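PDB 1WCV: segregation protein from Thermus thermophilus, which hydrolyses ATP and, in its ATP-bound state, binds double-stranded DNA cooperatively as nucleoprotein filaments, a step probably serving chromosome partitioning. Local coordinates for residues Y146-V151 / A191-H196; I174-Y179 / W203-R208. All coordinates share one frame; numbering follows the deposited sequence.

Contact 1 of 2, residues Y146-V151 / A191-H196; sequences YALEGV and AQLRAH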
# COMPACT_ATOMS: atom_id res chain seq x y z
N TYR A 146 -4.09 20.42 -6.14
CA TYR A 146 -3.94 21.39 -5.07
C TYR A 146 -3.31 20.76 -3.84
O TYR A 146 -2.71 21.46 -3.02
CB TYR A 146 -5.28 22.02 -4.67
CG TYR A 146 -5.09 23.00 -3.54
CD1 TYR A 146 -5.15 22.59 -2.20
CD2 TYR A 146 -4.71 24.32 -3.80
CE1 TYR A 146 -4.81 23.45 -1.16
CE2 TYR A 146 -4.37 25.19 -2.76
CZ TYR A 146 -4.42 24.75 -1.45
OH TYR A 146 -4.03 25.58 -0.43
N ALA A 147 -3.43 19.45 -3.71
CA ALA A 147 -2.88 18.77 -2.54
C ALA A 147 -1.39 19.02 -2.37
O ALA A 147 -0.89 19.01 -1.24
CB ALA A 147 -3.16 17.26 -2.62
N LEU A 148 -0.69 19.26 -3.47
CA LEU A 148 0.75 19.52 -3.40
C LEU A 148 1.03 20.74 -2.53
O LEU A 148 1.87 20.67 -1.63
CB LEU A 148 1.33 19.73 -4.80
CG LEU A 148 1.44 18.49 -5.69
CD1 LEU A 148 1.80 18.91 -7.10
CD2 LEU A 148 2.49 17.54 -5.12
N GLU A 149 0.34 21.84 -2.80
CA GLU A 149 0.54 23.06 -2.01
C GLU A 149 -0.19 22.97 -0.67
O GLU A 149 0.30 23.49 0.34
CB GLU A 149 0.08 24.30 -2.78
CG GLU A 149 -1.26 24.16 -3.48
CD GLU A 149 -1.13 23.79 -4.95
OE1 GLU A 149 -0.76 22.64 -5.27
OE2 GLU A 149 -1.41 24.67 -5.80
N GLY A 150 -1.34 22.32 -0.65
CA GLY A 150 -2.10 22.18 0.59
C GLY A 150 -1.30 21.42 1.63
O GLY A 150 -1.27 21.80 2.80
N VAL A 151 -0.66 20.34 1.21
CA VAL A 151 0.15 19.55 2.13
C VAL A 151 1.36 20.36 2.56
O VAL A 151 1.70 20.39 3.74
CB VAL A 151 0.61 18.23 1.48
CG1 VAL A 151 1.66 17.56 2.35
CG2 VAL A 151 -0.59 17.30 1.32
N ALA A 191 1.48 10.02 -8.04
CA ALA A 191 2.89 9.92 -8.41
C ALA A 191 3.63 11.19 -8.04
O ALA A 191 4.75 11.14 -7.52
CB ALA A 191 3.03 9.65 -9.91
N GLN A 192 3.01 12.34 -8.28
CA GLN A 192 3.64 13.61 -7.95
C GLN A 192 3.70 13.81 -6.43
O GLN A 192 4.67 14.36 -5.91
CB GLN A 192 2.90 14.76 -8.64
CG GLN A 192 3.54 16.12 -8.45
CD GLN A 192 5.04 16.10 -8.74
OE1 GLN A 192 5.49 15.44 -9.67
NE2 GLN A 192 5.81 16.83 -7.94
N LEU A 193 2.69 13.36 -5.71
CA LEU A 193 2.73 13.49 -4.25
C LEU A 193 3.89 12.66 -3.69
O LEU A 193 4.59 13.09 -2.79
CB LEU A 193 1.41 13.04 -3.62
CG LEU A 193 0.28 14.08 -3.76
CD1 LEU A 193 -1.06 13.47 -3.38
CD2 LEU A 193 0.61 15.28 -2.87
N ARG A 194 4.08 11.46 -4.24
CA ARG A 194 5.17 10.60 -3.79
C ARG A 194 6.52 11.14 -4.22
O ARG A 194 7.49 11.04 -3.48
CB ARG A 194 4.98 9.17 -4.30
CG ARG A 194 3.77 8.48 -3.70
CD ARG A 194 3.71 7.02 -4.08
NE ARG A 194 2.42 6.45 -3.72
CZ ARG A 194 2.04 6.16 -2.48
NH1 ARG A 194 2.85 6.36 -1.45
NH2 ARG A 194 0.81 5.70 -2.27
N ALA A 195 6.58 11.73 -5.41
CA ALA A 195 7.83 12.30 -5.89
C ALA A 195 8.24 13.47 -5.00
O ALA A 195 9.41 13.64 -4.69
CB ALA A 195 7.68 12.76 -7.34
N HIS A 196 7.27 14.28 -4.59
CA HIS A 196 7.57 15.44 -3.77
C HIS A 196 7.68 15.18 -2.26
O HIS A 196 8.51 15.79 -1.59
CB HIS A 196 6.53 16.54 -4.02
CG HIS A 196 6.92 17.87 -3.45
ND1 HIS A 196 8.08 18.52 -3.80
CD2 HIS A 196 6.31 18.67 -2.54
CE1 HIS A 196 8.18 19.65 -3.13
NE2 HIS A 196 7.11 19.77 -2.36
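Leu148 and Leu193 hold almost the same shape: each CG lies beside its own backbone N and anti to the carbonyl carbon (chi1 -72° in Leu148, -77° in Leu193), and the two forks reach into the gap between their helices. Gln192 has the other choice, its CG anti to the backbone N, which carries that methylene out to Leu148. The helices, 146-164 and 185-197, flank one side of the sheet in the P-loop ATPase fold of this ParA-family protein, next to its edge strand 170-177. They run in roughly the same direction, crossing at -32°, and the segment axes come no closer than 10.1 Å, so side chains alone bridge the space between them.

Leu148 does most of the bridging. Its CD2 meets CD2 of Leu193 at 3.7 Å, the two chains crossing obliquely, while the side chains of Leu148 and Gln192 cross at about a right angle. The same methyl, Leu148 CD2, also has CB of His196 near it, more loosely, at 4.3 Å. All of these contacts run through aliphatic carbon.

Deeper down, toward the sheet, Ala147 packs on Val141 of strand 136-142 and Leu193 on Val176 of strand 170-177. The small Ala147 leaves its CB 4.3 Å from Leu193 CD2. The shortest approach belongs to the outer layer, where CD1 of Leu148 sits 3.6 Å from CG of Gln192.

Contact 2 of 2, residues I174-Y179 / W203-R208; sequences ILVTMY and WTVIPR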
# COMPACT_ATOMS: atom_id res chain seq x y z
N ILE A 174 0.99 11.13 5.11
CA ILE A 174 0.04 11.79 4.24
C ILE A 174 -0.77 10.66 3.61
O ILE A 174 -0.20 9.70 3.10
CB ILE A 174 0.76 12.57 3.14
CG1 ILE A 174 1.59 13.70 3.77
CG2 ILE A 174 -0.27 13.13 2.14
CD1 ILE A 174 2.66 14.23 2.86
N LEU A 175 -2.09 10.77 3.66
CA LEU A 175 -2.98 9.75 3.11
C LEU A 175 -3.77 10.23 1.91
O LEU A 175 -4.51 11.20 2.00
CB LEU A 175 -3.98 9.28 4.18
CG LEU A 175 -5.04 8.26 3.74
CD1 LEU A 175 -4.39 6.93 3.34
CD2 LEU A 175 -6.03 8.04 4.89
N VAL A 176 -3.63 9.53 0.79
CA VAL A 176 -4.38 9.88 -0.41
C VAL A 176 -5.76 9.23 -0.28
O VAL A 176 -5.86 8.01 -0.09
CB VAL A 176 -3.69 9.37 -1.68
CG1 VAL A 176 -4.51 9.74 -2.91
CG2 VAL A 176 -2.28 9.97 -1.79
N THR A 177 -6.81 10.05 -0.34
CA THR A 177 -8.18 9.54 -0.25
C THR A 177 -8.93 9.95 -1.50
O THR A 177 -8.44 10.73 -2.32
CB THR A 177 -8.93 10.13 0.98
OG1 THR A 177 -9.13 11.54 0.79
CG2 THR A 177 -8.13 9.91 2.26
N MET A 178 -10.13 9.39 -1.66
CA MET A 178 -10.98 9.70 -2.80
C MET A 178 -10.28 9.54 -4.14
O MET A 178 -10.54 10.27 -5.10
CB MET A 178 -11.55 11.11 -2.63
CG MET A 178 -12.26 11.27 -1.29
SD MET A 178 -13.11 12.82 -1.07
CE MET A 178 -14.68 12.44 -1.85
N TYR A 179 -9.40 8.55 -4.21
CA TYR A 179 -8.67 8.26 -5.44
C TYR A 179 -9.70 7.83 -6.49
O TYR A 179 -10.32 6.78 -6.36
CB TYR A 179 -7.67 7.13 -5.16
CG TYR A 179 -6.81 6.70 -6.33
CD1 TYR A 179 -5.55 7.25 -6.54
CD2 TYR A 179 -7.25 5.70 -7.20
CE1 TYR A 179 -4.73 6.80 -7.60
CE2 TYR A 179 -6.46 5.25 -8.25
CZ TYR A 179 -5.20 5.80 -8.45
OH TYR A 179 -4.41 5.33 -9.48
N TRP A 203 1.46 4.08 1.67
CA TRP A 203 1.33 3.27 0.47
C TRP A 203 -0.13 2.88 0.26
O TRP A 203 -0.58 2.71 -0.87
CB TRP A 203 2.20 2.01 0.58
CG TRP A 203 3.63 2.33 0.29
CD1 TRP A 203 4.66 2.37 1.19
CD2 TRP A 203 4.17 2.76 -0.96
NE1 TRP A 203 5.80 2.80 0.57
CE2 TRP A 203 5.53 3.05 -0.75
CE3 TRP A 203 3.63 2.93 -2.24
CZ2 TRP A 203 6.36 3.51 -1.77
CZ3 TRP A 203 4.45 3.39 -3.26
CH2 TRP A 203 5.81 3.67 -3.01
N THR A 204 -0.88 2.73 1.35
CA THR A 204 -2.29 2.39 1.24
C THR A 204 -3.01 3.66 0.78
O THR A 204 -2.82 4.73 1.33
CB THR A 204 -2.88 1.96 2.59
OG1 THR A 204 -2.12 0.86 3.11
CG2 THR A 204 -4.34 1.55 2.43
N VAL A 205 -3.84 3.51 -0.25
CA VAL A 205 -4.59 4.62 -0.79
C VAL A 205 -6.06 4.25 -0.68
O VAL A 205 -6.42 3.11 -0.95
CB VAL A 205 -4.20 4.82 -2.28
CG1 VAL A 205 -5.16 5.80 -2.97
CG2 VAL A 205 -2.79 5.35 -2.36
N ILE A 206 -6.90 5.21 -0.27
CA ILE A 206 -8.34 4.95 -0.14
C ILE A 206 -9.02 5.31 -1.46
O ILE A 206 -8.95 6.45 -1.93
CB ILE A 206 -8.97 5.78 1.01
CG1 ILE A 206 -8.10 5.68 2.27
CG2 ILE A 206 -10.37 5.24 1.31
CD1 ILE A 206 -7.90 4.26 2.77
N PRO A 207 -9.71 4.34 -2.07
CA PRO A 207 -10.39 4.59 -3.34
C PRO A 207 -11.73 5.31 -3.22
O PRO A 207 -12.40 5.23 -2.19
CB PRO A 207 -10.60 3.19 -3.89
CG PRO A 207 -11.01 2.46 -2.63
CD PRO A 207 -9.99 2.97 -1.60
N ARG A 208 -12.11 6.00 -4.28
CA ARG A 208 -13.41 6.65 -4.29
C ARG A 208 -14.31 5.44 -4.48
O ARG A 208 -14.04 4.59 -5.33
CB ARG A 208 -13.52 7.59 -5.49
CG ARG A 208 -14.66 8.59 -5.39
CD ARG A 208 -14.68 9.53 -6.58
NE ARG A 208 -15.52 10.70 -6.34
CZ ARG A 208 -15.25 11.64 -5.44
NH1 ARG A 208 -14.15 11.55 -4.71
NH2 ARG A 208 -16.07 12.66 -5.27
O HOH W 1 -1.86 7.24 0.69
O HOH W 2 -12.09 7.55 -0.38
O HOH W 3 -12.31 4.36 -7.48
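Val205 pushes a methyl into the angle between Val176 and Tyr179: its CG1 lies 3.6 Å from Tyr179 CB and 4.0 Å from Val176 CG1. The two valines stand side by side, pointing the same way, whereas on the tyrosine Val205 CG1 sits against both CB and CG. On the other face of the backbone pair, Ile206 fits its CG1 against the fork of Leu175, 4.1 Å from CD1, with Ala234 and Tyr235 of helix 230-246 behind it.

Between these two layers the loop 203-208 runs parallel to the end of strand 170-177. Ile206 takes both bonds in the middle, N to Val176 O, nearly straight (166°), and O from Tyr179 N. Arg208 N then reaches Tyr179 O at 2.9 Å from well above the carbonyl plane, beside the single bridge of Tyr179 with Pro207. Where the backbones part, waters fill in: one joins Val176 N to Thr204 O, another Met178 N to Pro207 O.

At the turn, Met178 bends at chi3 (85°), which swings CE toward Arg208, while its CB lies at the edge of the guanidinium, in plane. Met178 also touches Val18 of the P-loop; an alanine here would keep that CB but lose CG, SD and CE, and would probably open a gap beside the guanidinium and on the side of Val18.

Tyr179 turns its hydroxyl to His233 of the second subunit. Pro207 binds the nucleotide, and Val18 and Gly19 of the ATP site lie close by; backbone bonds to the strand end and the apolar packing of Val205 and Ile206 are together consistent with a defined position for Pro207 in the pocket.

How the contacts relate
The two contacts lie with centres 13 Å apart, on the same side of the chain's centre, and their segments alternate: 146-151, 174-179, 191-196, 203-208. Helix 146-164 leads into edge strand 170-177, which is followed by helix 185-197 and then the loop that returns alongside the strand. Contact 1 thus joins the helices before and after the strand, and contact 2 the strand's end to that loop. They meet directly where Val151 packs on Ile174, and Arg194 on Trp203 and Val205. Both also touch the second subunit, so this edge of the sheet links helix packing, nucleotide pocket and subunit interface.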